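Local coordinates for divalent ion tolerance protein CutA1 (Ehrlichia chaffeensis, PDB 4IYQ) that forms a trimer of ferredoxin-like subunits belonging to the CutA divalent ion tolerance family and may bind copper ions, at residues T30-Y35 with A96-D101; L50-N55 with Q119-C124; N24-Y29 with T107-N112. All blocks are in the same frame, centred on the assembly; numbering follows the deposited sequence.

Interaction 1: T30-Y35 with A96-D101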
ATOM      1  N   THR A  30       6.496  -3.375   6.146  1.00 15.35           N
ATOM      2  CA  THR A  30       7.700  -2.971   6.866  1.00 13.64           C
ATOM      3  C   THR A  30       8.696  -2.371   5.869  1.00 16.48           C
ATOM      4  O   THR A  30       8.556  -2.524   4.648  1.00 10.14           O
ATOM      5  CB  THR A  30       8.360  -4.174   7.639  1.00 17.31           C
ATOM      6  OG1 THR A  30       9.334  -3.700   8.576  1.00 19.05           O
ATOM      7  CG2 THR A  30       9.037  -5.158   6.682  1.00 14.65           C
ATOM      8  N   THR A  31       9.700  -1.676   6.389  1.00 14.71           N
ATOM      9  CA  THR A  31      10.737  -1.126   5.523  1.00 19.73           C
ATOM     10  C   THR A  31      12.131  -1.584   5.991  1.00 12.20           C
ATOM     11  O   THR A  31      12.323  -1.898   7.150  1.00 12.54           O
ATOM     12  CB  THR A  31      10.657   0.419   5.481  1.00 12.13           C
ATOM     13  OG1 THR A  31      10.861   0.932   6.800  1.00 14.45           O
ATOM     14  CG2 THR A  31       9.298   0.873   5.008  1.00 11.66           C
ATOM     15  N   THR A  32      13.095  -1.608   5.078  1.00 21.52           N
ATOM     16  CA  THR A  32      14.446  -2.080   5.378  1.00 20.33           C
ATOM     17  C   THR A  32      15.470  -1.151   4.742  1.00 20.63           C
ATOM     18  O   THR A  32      15.167  -0.473   3.771  1.00 16.83           O
ATOM     19  CB  THR A  32      14.687  -3.509   4.858  1.00 19.97           C
ATOM     20  OG1 THR A  32      14.420  -3.548   3.455  1.00 20.65           O
ATOM     21  CG2 THR A  32      13.780  -4.506   5.561  1.00 18.31           C
ATOM     22  N   PRO A  33      16.678  -1.084   5.314  1.00 23.72           N
ATOM     23  CA  PRO A  33      17.684  -0.195   4.726  1.00 25.56           C
ATOM     24  C   PRO A  33      18.189  -0.652   3.353  1.00 27.87           C
ATOM     25  O   PRO A  33      18.527   0.192   2.535  1.00 32.55           O
ATOM     26  CB  PRO A  33      18.815  -0.208   5.765  1.00 16.87           C
ATOM     27  CG  PRO A  33      18.587  -1.416   6.591  1.00 25.93           C
ATOM     28  CD  PRO A  33      17.108  -1.633   6.612  1.00 25.27           C
ATOM     29  N   THR A  34      18.244  -1.954   3.097  1.00 15.08           N
ATOM     30  CA  THR A  34      18.724  -2.438   1.812  1.00 15.03           C
ATOM     31  C   THR A  34      17.767  -3.459   1.215  1.00 19.92           C
ATOM     32  O   THR A  34      16.901  -3.987   1.913  1.00 13.29           O
ATOM     33  CB  THR A  34      20.083  -3.113   1.942  1.00 15.89           C
ATOM     34  OG1 THR A  34      19.896  -4.469   2.393  1.00 15.43           O
ATOM     35  CG2 THR A  34      20.982  -2.335   2.914  1.00 17.09           C
ATOM     36  N   TYR A  35      17.939  -3.759  -0.070  1.00 13.81           N
ATOM     37  CA  TYR A  35      17.200  -4.853  -0.692  1.00 23.75           C
ATOM     38  C   TYR A  35      17.531  -6.199  -0.042  1.00 20.90           C
ATOM     39  O   TYR A  35      16.637  -7.010   0.194  1.00 26.38           O
ATOM     40  CB  TYR A  35      17.480  -4.917  -2.201  1.00 13.06           C
ATOM     41  CG  TYR A  35      16.833  -6.102  -2.882  1.00 18.54           C
ATOM     42  CD1 TYR A  35      15.489  -6.061  -3.272  1.00 11.58           C
ATOM     43  CD2 TYR A  35      17.556  -7.266  -3.138  1.00 12.65           C
ATOM     44  CE1 TYR A  35      14.885  -7.151  -3.887  1.00 11.09           C
ATOM     45  CE2 TYR A  35      16.959  -8.361  -3.747  1.00 23.91           C
ATOM     46  CZ  TYR A  35      15.625  -8.293  -4.120  1.00 24.98           C
ATOM     47  OH  TYR A  35      15.031  -9.368  -4.731  1.00 27.24           O
ATOM     48  N   ALA A  96      12.432  -9.410  15.894  1.00 15.12           N
ATOM     49  CA  ALA A  96      13.636 -10.089  16.352  1.00 15.98           C
ATOM     50  C   ALA A  96      14.755 -10.064  15.316  1.00 24.77           C
ATOM     51  O   ALA A  96      15.919 -10.015  15.680  1.00 27.52           O
ATOM     52  CB  ALA A  96      13.316 -11.518  16.740  1.00 16.00           C
ATOM     53  N   ILE A  97      14.424 -10.093  14.027  1.00 24.33           N
ATOM     54  CA  ILE A  97      15.469 -10.226  13.014  1.00 20.32           C
ATOM     55  C   ILE A  97      15.750  -8.949  12.241  1.00 19.59           C
ATOM     56  O   ILE A  97      16.680  -8.913  11.442  1.00 22.38           O
ATOM     57  CB  ILE A  97      15.119 -11.325  11.984  1.00 22.09           C
ATOM     58  CG1 ILE A  97      13.972 -10.864  11.077  1.00 13.29           C
ATOM     59  CG2 ILE A  97      14.811 -12.639  12.693  1.00 14.52           C
ATOM     60  CD1 ILE A  97      13.459 -11.908  10.140  1.00 12.61           C
ATOM     61  N   HIS A  98      14.964  -7.904  12.488  1.00 21.55           N
ATOM     62  CA  HIS A  98      15.079  -6.641  11.748  1.00 18.43           C
ATOM     63  C   HIS A  98      16.365  -5.882  12.090  1.00 19.58           C
ATOM     64  O   HIS A  98      16.757  -5.792  13.255  1.00 21.48           O
ATOM     65  CB  HIS A  98      13.869  -5.758  12.041  1.00 14.30           C
ATOM     66  CG  HIS A  98      13.504  -4.846  10.917  1.00 30.91           C
ATOM     67  ND1 HIS A  98      14.248  -3.734  10.593  1.00 33.79           N
ATOM     68  CD2 HIS A  98      12.477  -4.884  10.034  1.00 27.44           C
ATOM     69  CE1 HIS A  98      13.695  -3.122   9.559  1.00 28.44           C
ATOM     70  NE2 HIS A  98      12.620  -3.799   9.200  1.00 23.22           N
ATOM     71  N   PRO A  99      17.025  -5.323  11.075  1.00 23.64           N
ATOM     72  CA  PRO A  99      18.219  -4.494  11.315  1.00 17.11           C
ATOM     73  C   PRO A  99      17.949  -3.252  12.170  1.00 23.66           C
ATOM     74  O   PRO A  99      18.814  -2.848  12.949  1.00 22.32           O
ATOM     75  CB  PRO A  99      18.660  -4.085   9.904  1.00 16.91           C
ATOM     76  CG  PRO A  99      17.471  -4.389   8.995  1.00 16.64           C
ATOM     77  CD  PRO A  99      16.748  -5.529   9.642  1.00 18.41           C
ATOM     78  N   TYR A 100      16.759  -2.670  12.051  1.00 26.32           N
ATOM     79  CA  TYR A 100      16.407  -1.490  12.843  1.00 27.42           C
ATOM     80  C   TYR A 100      16.012  -1.874  14.263  1.00 29.39           C
ATOM     81  O   TYR A 100      15.345  -2.886  14.474  1.00 31.93           O
ATOM     82  CB  TYR A 100      15.243  -0.711  12.207  1.00 26.73           C
ATOM     83  CG  TYR A 100      15.509  -0.063  10.860  1.00 25.30           C
ATOM     84  CD1 TYR A 100      16.795   0.271  10.454  1.00 22.99           C
ATOM     85  CD2 TYR A 100      14.451   0.214   9.987  1.00 26.29           C
ATOM     86  CE1 TYR A 100      17.027   0.862   9.211  1.00 27.93           C
ATOM     87  CE2 TYR A 100      14.669   0.804   8.745  1.00 24.22           C
ATOM     88  CZ  TYR A 100      15.955   1.128   8.365  1.00 28.33           C
ATOM     89  OH  TYR A 100      16.164   1.714   7.136  1.00 28.56           O
ATOM     90  N   ASP A 101      16.388  -1.041  15.227  1.00 33.24           N
ATOM     91  CA  ASP A 101      15.919  -1.193  16.603  1.00 34.21           C
ATOM     92  C   ASP A 101      14.436  -0.895  16.696  1.00 32.72           C
ATOM     93  O   ASP A 101      13.700  -1.570  17.409  1.00 35.73           O
ATOM     94  CB  ASP A 101      16.681  -0.257  17.544  1.00 38.55           C
ATOM     95  CG  ASP A 101      18.139  -0.611  17.651  1.00 53.30           C
ATOM     96  OD1 ASP A 101      18.986   0.288  17.447  1.00 60.92           O
ATOM     97  OD2 ASP A 101      18.441  -1.792  17.932  1.00 58.41           O
TER
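His98, just past the end of helix 87-97, turns its imidazole against Thr30 and Thr31 near the end of strand 25-32. The contact belongs to the ferredoxin-like fold of CutA proteins, in which helices cover one side of an antiparallel sheet; here the connection from helix 87-97 to strand 105-108 is laid against the outgoing end of strand 25-32. The polar part centres on the imidazole. With CG roughly trans to the backbone N (chi1 -150°), the ring reaches the strand, and NE2 donates to Thr31 O, which lies at the ring edge near its plane, at 2.8 Å. The N-H is bent well off line at 123°. It is shared with Thr30 OG1, 3.3 Å from His98 NE2, in keeping with both bonds being weak; the stronger partner of that hydroxyl is Ala104 O. Histidine suits this place because its two nitrogens can play opposite parts, one donating to the strand and the other accepting within its own loop. The apolar part is built from rings. Pro33 CD lies 3.7 Å from Pro99 CG and 3.5 Å from Tyr100 CZ, meeting the tyrosine ring obliquely. The prolines bring compact apolar rings to these turns, and Tyr100 offers Pro33 an apolar ring while its hydroxyl reaches on to a hydrogen bond with Glu75. Thr32 serves both parts: CG2, 3.9 Å from His98 NE2, provides packing, whereas OG1 bonds within the turn to Thr34 O at 3.0 Å. Thr34 in turn caps the start of helix 35-47. The other imidazole nitrogen is held at the ring edge: Tyr100 N donates to His98 ND1 at 3.1 Å, lying only 2° out of the imidazole plane.

Interaction 2: L50-N55 with Q119-C124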
ATOM      1  N   LEU A  50       5.489 -18.618   7.953  1.00 13.96           N
ATOM      2  CA  LEU A  50       4.795 -17.523   8.639  1.00 12.72           C
ATOM      3  C   LEU A  50       4.120 -16.563   7.663  1.00 15.54           C
ATOM      4  O   LEU A  50       3.203 -15.832   8.043  1.00 12.20           O
ATOM      5  CB  LEU A  50       5.760 -16.746   9.537  1.00 12.58           C
ATOM      6  CG  LEU A  50       6.129 -17.321  10.902  1.00 17.85           C
ATOM      7  CD1 LEU A  50       7.266 -16.519  11.508  1.00 11.43           C
ATOM      8  CD2 LEU A  50       4.911 -17.236  11.783  1.00 11.32           C
ATOM      9  N   ILE A  51       4.605 -16.547   6.422  1.00 16.94           N
ATOM     10  CA  ILE A  51       3.956 -15.828   5.326  1.00 17.38           C
ATOM     11  C   ILE A  51       3.872 -16.730   4.085  1.00 17.19           C
ATOM     12  O   ILE A  51       4.555 -17.757   4.007  1.00 19.42           O
ATOM     13  CB  ILE A  51       4.701 -14.532   4.956  1.00 15.46           C
ATOM     14  CG1 ILE A  51       6.095 -14.872   4.399  1.00 15.98           C
ATOM     15  CG2 ILE A  51       4.763 -13.607   6.163  1.00  8.78           C
ATOM     16  CD1 ILE A  51       6.771 -13.745   3.667  1.00  8.56           C
ATOM     17  N   ALA A  52       3.052 -16.319   3.120  1.00  9.76           N
ATOM     18  CA  ALA A  52       2.869 -17.016   1.850  1.00  8.61           C
ATOM     19  C   ALA A  52       3.668 -16.348   0.730  1.00 10.03           C
ATOM     20  O   ALA A  52       4.062 -16.983  -0.250  1.00 11.18           O
ATOM     21  CB  ALA A  52       1.368 -17.058   1.481  1.00  8.66           C
ATOM     22  N   CYS A  53       3.854 -15.041   0.852  1.00  8.12           N
ATOM     23  CA  CYS A  53       4.645 -14.315  -0.113  1.00 12.96           C
ATOM     24  C   CYS A  53       5.010 -12.914   0.362  1.00 13.62           C
ATOM     25  O   CYS A  53       4.408 -12.370   1.283  1.00  7.83           O
ATOM     26  CB  CYS A  53       3.897 -14.246  -1.456  1.00 10.22           C
ATOM     27  SG  CYS A  53       2.274 -13.485  -1.354  1.00 29.61           S
ATOM     28  N   ALA A  54       5.977 -12.331  -0.332  1.00  7.89           N
ATOM     29  CA  ALA A  54       6.418 -10.976  -0.077  1.00  9.38           C
ATOM     30  C   ALA A  54       6.481 -10.193  -1.376  1.00 10.11           C
ATOM     31  O   ALA A  54       6.952 -10.703  -2.398  1.00 10.95           O
ATOM     32  CB  ALA A  54       7.794 -10.982   0.600  1.00  8.98           C
ATOM     33  N   ASN A  55       6.022  -8.951  -1.334  1.00  7.82           N
ATOM     34  CA  ASN A  55       6.245  -8.035  -2.447  1.00 11.71           C
ATOM     35  C   ASN A  55       7.252  -6.977  -2.025  1.00  9.01           C
ATOM     36  O   ASN A  55       7.005  -6.210  -1.095  1.00  8.72           O
ATOM     37  CB  ASN A  55       4.933  -7.380  -2.909  1.00 10.79           C
ATOM     38  CG  ASN A  55       3.964  -8.382  -3.511  1.00  7.72           C
ATOM     39  OD1 ASN A  55       4.360  -9.463  -3.948  1.00 13.51           O
ATOM     40  ND2 ASN A  55       2.697  -8.027  -3.537  1.00  7.70           N
ATOM     41  N   GLN A 119      -7.361 -19.341  -0.122  1.00 17.61           N
ATOM     42  CA  GLN A 119      -7.058 -20.762  -0.050  1.00 21.07           C
ATOM     43  C   GLN A 119      -5.542 -20.994  -0.135  1.00 21.43           C
ATOM     44  O   GLN A 119      -4.939 -21.740   0.663  1.00 11.78           O
ATOM     45  CB  GLN A 119      -7.766 -21.503  -1.181  1.00 24.00           C
ATOM     46  CG  GLN A 119      -7.496 -22.998  -1.201  1.00 39.76           C
ATOM     47  CD  GLN A 119      -8.252 -23.748  -0.115  1.00 55.63           C
ATOM     48  OE1 GLN A 119      -7.686 -24.106   0.929  1.00 56.43           O
ATOM     49  NE2 GLN A 119      -9.537 -24.007  -0.364  1.00 62.06           N
ATOM     50  N   TRP A 120      -4.937 -20.332  -1.109  1.00 11.95           N
ATOM     51  CA  TRP A 120      -3.523 -20.488  -1.362  1.00 14.06           C
ATOM     52  C   TRP A 120      -2.692 -19.996  -0.176  1.00 12.60           C
ATOM     53  O   TRP A 120      -1.804 -20.713   0.300  1.00 11.27           O
ATOM     54  CB  TRP A 120      -3.129 -19.745  -2.635  1.00 10.45           C
ATOM     55  CG  TRP A 120      -1.695 -19.846  -2.889  1.00 14.40           C
ATOM     56  CD1 TRP A 120      -1.032 -20.944  -3.334  1.00 10.43           C
ATOM     57  CD2 TRP A 120      -0.708 -18.820  -2.719  1.00 14.55           C
ATOM     58  NE1 TRP A 120       0.307 -20.677  -3.450  1.00 10.07           N
ATOM     59  CE2 TRP A 120       0.538 -19.378  -3.085  1.00  9.51           C
ATOM     60  CE3 TRP A 120      -0.754 -17.487  -2.294  1.00 18.24           C
ATOM     61  CZ2 TRP A 120       1.729 -18.653  -3.047  1.00  9.12           C
ATOM     62  CZ3 TRP A 120       0.432 -16.762  -2.254  1.00 20.88           C
ATOM     63  CH2 TRP A 120       1.659 -17.350  -2.625  1.00 21.16           C
ATOM     64  N   VAL A 121      -3.033 -18.819   0.343  1.00  9.97           N
ATOM     65  CA  VAL A 121      -2.302 -18.247   1.467  1.00 10.80           C
ATOM     66  C   VAL A 121      -2.406 -19.169   2.670  1.00 12.42           C
ATOM     67  O   VAL A 121      -1.402 -19.446   3.336  1.00  9.97           O
ATOM     68  CB  VAL A 121      -2.807 -16.828   1.814  1.00 10.92           C
ATOM     69  CG1 VAL A 121      -2.158 -16.312   3.087  1.00 10.60           C
ATOM     70  CG2 VAL A 121      -2.557 -15.865   0.635  1.00  8.98           C
ATOM     71  N   ASN A 122      -3.608 -19.696   2.890  1.00 10.59           N
ATOM     72  CA  ASN A 122      -3.841 -20.695   3.934  1.00 20.67           C
ATOM     73  C   ASN A 122      -3.009 -21.968   3.771  1.00 15.33           C
ATOM     74  O   ASN A 122      -2.345 -22.387   4.722  1.00 16.20           O
ATOM     75  CB  ASN A 122      -5.338 -21.042   3.996  1.00 11.85           C
ATOM     76  CG  ASN A 122      -6.128 -20.063   4.866  1.00 11.88           C
ATOM     77  OD1 ASN A 122      -6.358 -20.323   6.044  1.00 12.28           O
ATOM     78  ND2 ASN A 122      -6.487 -18.911   4.306  1.00 11.52           N
ATOM     79  N   ASP A 123      -3.006 -22.550   2.571  1.00 14.41           N
ATOM     80  CA  ASP A 123      -2.270 -23.792   2.319  1.00 11.97           C
ATOM     81  C   ASP A 123      -0.750 -23.604   2.469  1.00 13.97           C
ATOM     82  O   ASP A 123      -0.042 -24.505   2.920  1.00 13.53           O
ATOM     83  CB  ASP A 123      -2.598 -24.339   0.931  1.00 12.28           C
ATOM     84  CG  ASP A 123      -4.085 -24.691   0.769  1.00 21.97           C
ATOM     85  OD1 ASP A 123      -4.820 -24.798   1.788  1.00 20.29           O
ATOM     86  OD2 ASP A 123      -4.515 -24.884  -0.391  1.00 18.14           O
ATOM     87  N   CYS A 124      -0.255 -22.432   2.086  1.00 13.98           N
ATOM     88  CA  CYS A 124       1.161 -22.139   2.182  1.00 10.51           C
ATOM     89  C   CYS A 124       1.619 -22.007   3.634  1.00 12.49           C
ATOM     90  O   CYS A 124       2.762 -22.296   3.955  1.00 10.67           O
ATOM     91  CB  CYS A 124       1.478 -20.833   1.454  1.00  9.88           C
ATOM     92  SG  CYS A 124       1.479 -20.927  -0.319  1.00 19.86           S
TER
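Ala52, on the approach to strand 53-66, and Val121, on helix 115-125, bring their CA atoms within 5.3 Å of each other. In CutA the ferredoxin-like fold is followed by a further helix, 115-125, and this is where that helix rests against the start of strand 53-66. A small residue is needed at so near an approach, and Ala52 supplies it: its methyl points at the helix and packs among Trp120, Val121 and Cys124, which lie on one side of the helix. Ala52 CB is 3.8 Å from Cys124 CB and 3.9 Å from Val121 CG1, while Trp120 reaches it with CZ3 of its six-membered ring. Val121, branched at CB, has both of its methyls near that single carbon and so fills the space beside it. Trp120 has CG trans to the backbone N (chi1 178°), which carries the indole out from the helix towards the strand. There its CH2 comes 3.4 Å from Ala52 O, obliquely to the ring. The same end of the indole meets Cys53 in a sulfur-aromatic contact: SG is 3.9 Å from Trp120 CZ3 and 88° off the ring normal, thus at the edge, where the polarisable sulfur faces C-H groups. No polar side-chain pairing joins the two segments, and the contact rests on packing. Backbone bonds from Ala52 and Cys53 to Lys81 tie this end of the strand to strand 69-83, and the third subunit adds its own strand alongside Cys53 and packs Thr102 on Trp120. Within the helix, Cys124 covers part of an indole face, its SG lying 3.2 Å above the Trp120 ring plane and displaced towards the rim.

Interaction 3: N24-Y29 with T107-N112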
ATOM      1  N   ASN A  24      -9.026 -15.895   7.343  1.00 12.31           N
ATOM      2  CA  ASN A  24      -8.912 -14.630   6.617  1.00 11.79           C
ATOM      3  C   ASN A  24      -7.486 -14.116   6.563  1.00 11.00           C
ATOM      4  O   ASN A  24      -6.716 -14.315   7.497  1.00 10.93           O
ATOM      5  CB  ASN A  24      -9.806 -13.580   7.269  1.00 14.08           C
ATOM      6  CG  ASN A  24     -11.281 -13.766   6.918  1.00 20.84           C
ATOM      7  OD1 ASN A  24     -11.608 -14.294   5.855  1.00 21.00           O
ATOM      8  ND2 ASN A  24     -12.174 -13.381   7.834  1.00 13.66           N
ATOM      9  N   ILE A  25      -7.128 -13.433   5.481  1.00 10.52           N
ATOM     10  CA  ILE A  25      -5.756 -12.963   5.315  1.00  9.88           C
ATOM     11  C   ILE A  25      -5.470 -11.598   5.931  1.00  9.72           C
ATOM     12  O   ILE A  25      -6.365 -10.786   6.143  1.00 16.72           O
ATOM     13  CB  ILE A  25      -5.343 -12.925   3.816  1.00 16.81           C
ATOM     14  CG1 ILE A  25      -6.021 -11.773   3.085  1.00 14.23           C
ATOM     15  CG2 ILE A  25      -5.636 -14.262   3.133  1.00  9.75           C
ATOM     16  CD1 ILE A  25      -5.776 -11.802   1.603  1.00 20.53           C
ATOM     17  N   SER A  26      -4.201 -11.374   6.246  1.00 16.28           N
ATOM     18  CA  SER A  26      -3.715 -10.068   6.682  1.00 13.39           C
ATOM     19  C   SER A  26      -2.479  -9.625   5.875  1.00 14.29           C
ATOM     20  O   SER A  26      -1.721 -10.450   5.355  1.00 13.58           O
ATOM     21  CB  SER A  26      -3.369 -10.114   8.164  1.00 14.81           C
ATOM     22  OG  SER A  26      -4.477 -10.519   8.963  1.00 12.19           O
ATOM     23  N   LEU A  27      -2.274  -8.323   5.762  1.00 17.34           N
ATOM     24  CA  LEU A  27      -1.074  -7.817   5.118  1.00  8.45           C
ATOM     25  C   LEU A  27      -0.148  -7.197   6.176  1.00 11.82           C
ATOM     26  O   LEU A  27      -0.600  -6.485   7.086  1.00 11.24           O
ATOM     27  CB  LEU A  27      -1.427  -6.784   4.062  1.00  8.39           C
ATOM     28  CG  LEU A  27      -2.423  -7.178   2.975  1.00  8.37           C
ATOM     29  CD1 LEU A  27      -2.643  -5.984   2.060  1.00  9.56           C
ATOM     30  CD2 LEU A  27      -1.984  -8.402   2.185  1.00  8.15           C
ATOM     31  N   LEU A  28       1.144  -7.468   6.067  1.00 12.56           N
ATOM     32  CA  LEU A  28       2.113  -6.786   6.906  1.00  8.78           C
ATOM     33  C   LEU A  28       3.004  -5.909   6.045  1.00 13.12           C
ATOM     34  O   LEU A  28       3.461  -6.311   4.974  1.00 14.66           O
ATOM     35  CB  LEU A  28       2.956  -7.781   7.713  1.00  8.94           C
ATOM     36  CG  LEU A  28       2.327  -8.253   9.028  1.00 24.40           C
ATOM     37  CD1 LEU A  28       1.165  -9.195   8.777  1.00 27.92           C
ATOM     38  CD2 LEU A  28       3.343  -8.906   9.941  1.00 23.11           C
ATOM     39  N   TYR A  29       3.268  -4.713   6.547  1.00 10.90           N
ATOM     40  CA  TYR A  29       4.108  -3.749   5.866  1.00  9.15           C
ATOM     41  C   TYR A  29       5.303  -3.378   6.737  1.00  9.64           C
ATOM     42  O   TYR A  29       5.144  -3.085   7.919  1.00 10.04           O
ATOM     43  CB  TYR A  29       3.273  -2.513   5.521  1.00  9.28           C
ATOM     44  CG  TYR A  29       4.003  -1.372   4.864  1.00 16.20           C
ATOM     45  CD1 TYR A  29       4.044  -1.264   3.482  1.00 12.83           C
ATOM     46  CD2 TYR A  29       4.615  -0.370   5.624  1.00 17.59           C
ATOM     47  CE1 TYR A  29       4.679  -0.204   2.859  1.00 12.71           C
ATOM     48  CE2 TYR A  29       5.267   0.698   5.012  1.00 20.43           C
ATOM     49  CZ  TYR A  29       5.291   0.774   3.619  1.00 19.74           C
ATOM     50  OH  TYR A  29       5.917   1.816   2.972  1.00 10.66           O
ATOM     51  N   THR A 107       0.215  -3.798  10.366  1.00 10.39           N
ATOM     52  CA  THR A 107      -0.739  -4.787   9.906  1.00 13.63           C
ATOM     53  C   THR A 107      -1.988  -4.152   9.322  1.00 13.96           C
ATOM     54  O   THR A 107      -2.649  -3.335   9.969  1.00 13.56           O
ATOM     55  CB  THR A 107      -1.178  -5.720  11.050  1.00 17.63           C
ATOM     56  OG1 THR A 107      -0.027  -6.303  11.663  1.00 26.23           O
ATOM     57  CG2 THR A 107      -2.101  -6.821  10.517  1.00 11.10           C
ATOM     58  N   ILE A 108      -2.333  -4.549   8.110  1.00  9.73           N
ATOM     59  CA  ILE A 108      -3.567  -4.086   7.514  1.00 13.09           C
ATOM     60  C   ILE A 108      -4.409  -5.318   7.217  1.00 13.00           C
ATOM     61  O   ILE A 108      -3.922  -6.255   6.605  1.00 12.69           O
ATOM     62  CB  ILE A 108      -3.299  -3.260   6.236  1.00 13.89           C
ATOM     63  CG1 ILE A 108      -2.751  -1.895   6.609  1.00 16.75           C
ATOM     64  CG2 ILE A 108      -4.554  -3.054   5.426  1.00 13.33           C
ATOM     65  CD1 ILE A 108      -2.043  -1.234   5.460  1.00 21.56           C
ATOM     66  N   ASP A 109      -5.652  -5.320   7.696  1.00 12.80           N
ATOM     67  CA  ASP A 109      -6.582  -6.412   7.443  1.00 16.74           C
ATOM     68  C   ASP A 109      -7.503  -6.016   6.293  1.00 19.92           C
ATOM     69  O   ASP A 109      -8.381  -5.166   6.459  1.00 23.40           O
ATOM     70  CB  ASP A 109      -7.416  -6.757   8.685  1.00 11.03           C
ATOM     71  CG  ASP A 109      -6.675  -7.668   9.664  1.00 25.52           C
ATOM     72  OD1 ASP A 109      -5.914  -8.546   9.228  1.00 24.92           O
ATOM     73  OD2 ASP A 109      -6.870  -7.535  10.883  1.00 28.31           O
ATOM     74  N   PRO A 110      -7.317  -6.646   5.125  1.00 13.58           N
ATOM     75  CA  PRO A 110      -8.168  -6.378   3.959  1.00 14.18           C
ATOM     76  C   PRO A 110      -9.610  -6.685   4.312  1.00 11.08           C
ATOM     77  O   PRO A 110      -9.821  -7.481   5.215  1.00 16.98           O
ATOM     78  CB  PRO A 110      -7.650  -7.358   2.900  1.00  9.97           C
ATOM     79  CG  PRO A 110      -6.290  -7.779   3.387  1.00 15.56           C
ATOM     80  CD  PRO A 110      -6.368  -7.747   4.878  1.00 13.16           C
ATOM     81  N   THR A 111     -10.582  -6.075   3.648  1.00 16.71           N
ATOM     82  CA  THR A 111     -11.960  -6.411   3.964  1.00 19.30           C
ATOM     83  C   THR A 111     -12.363  -7.643   3.185  1.00 20.74           C
ATOM     84  O   THR A 111     -13.278  -8.352   3.581  1.00 30.14           O
ATOM     85  CB  THR A 111     -12.945  -5.259   3.646  1.00 16.68           C
ATOM     86  OG1 THR A 111     -12.910  -4.975   2.247  1.00 21.49           O
ATOM     87  CG2 THR A 111     -12.553  -4.019   4.395  1.00 12.98           C
ATOM     88  N   ASN A 112     -11.667  -7.898   2.082  1.00 20.57           N
ATOM     89  CA  ASN A 112     -11.991  -9.024   1.218  1.00 27.63           C
ATOM     90  C   ASN A 112     -10.855  -9.452   0.284  1.00 29.74           C
ATOM     91  O   ASN A 112      -9.980  -8.654  -0.065  1.00 32.23           O
ATOM     92  CB  ASN A 112     -13.235  -8.689   0.387  1.00 34.05           C
ATOM     93  CG  ASN A 112     -13.763  -9.887  -0.384  1.00 42.71           C
ATOM     94  OD1 ASN A 112     -13.911 -10.986   0.171  1.00 42.53           O
ATOM     95  ND2 ASN A 112     -14.049  -9.683  -1.676  1.00 40.51           N
TER
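Leu27 and Ile108 satisfy each other's backbone as an antiparallel hydrogen-bonded pair: Leu27 N gives to Ile108 O at 2.8 Å and 167°, and Ile108 N gives to Leu27 O at 2.8 Å and 166°. Leu27 O also receives a CA-H contact from Thr107 CA at 3.3 Å. In the next, non-hydrogen-bonded pair, Leu28 and Thr107 set their side chains side by side, the branched threonine suiting a strand. Beside the ladder, Ser26 carries OG opposite its carbonyl carbon (chi1 -57°), turning the hydroxyl to donate to Asp109 OD1; the modelled separation is very short and its exact length doubtful. Thr111 OG1 of the second subunit is a weak partner of both Asp109 OD2 and Thr107 O, and a calcium ion lies about 3 Å from the Asp109 side chain. Pro110, with no N-H to offer, ends the pairing: CD sits 3.3 Å from Ile25 O, and CG packs on Leu27 CG (3.9 Å) and Ile25 CG1 (4.0 Å). Helix 87-97 covers Leu28 and Thr107. This is the pairing of strand 25-32 with strand 105-108, outermost within its chain, in a ferredoxin-like sheet that the second subunit's strand continues, as in CutA trimers.

How the interactions relate
Strand 25-32 is shared by interactions 1 and 3, which take its two ends: their centres are 20 Å apart on opposite sides of the chain's centre. Segments 30-35 and 96-101 both fall between 24-29 and 107-112 in the chain, so interaction 1 is nested in the loop that interaction 3 closes. Interactions 1 and 2 reach the same sheet without touching, centres 21 Å and nearest atoms about 7 Å apart. Interactions 2 and 3, centres 12 Å apart, touch where Val121 CG1 meets Ile25 CG2 at 4.0 Å, joining the C-terminal helix to the sheet. A calcium ion lies about 3 Å from the side chain of Asp109; that of Val121 is about 13 Å from a bound calcium.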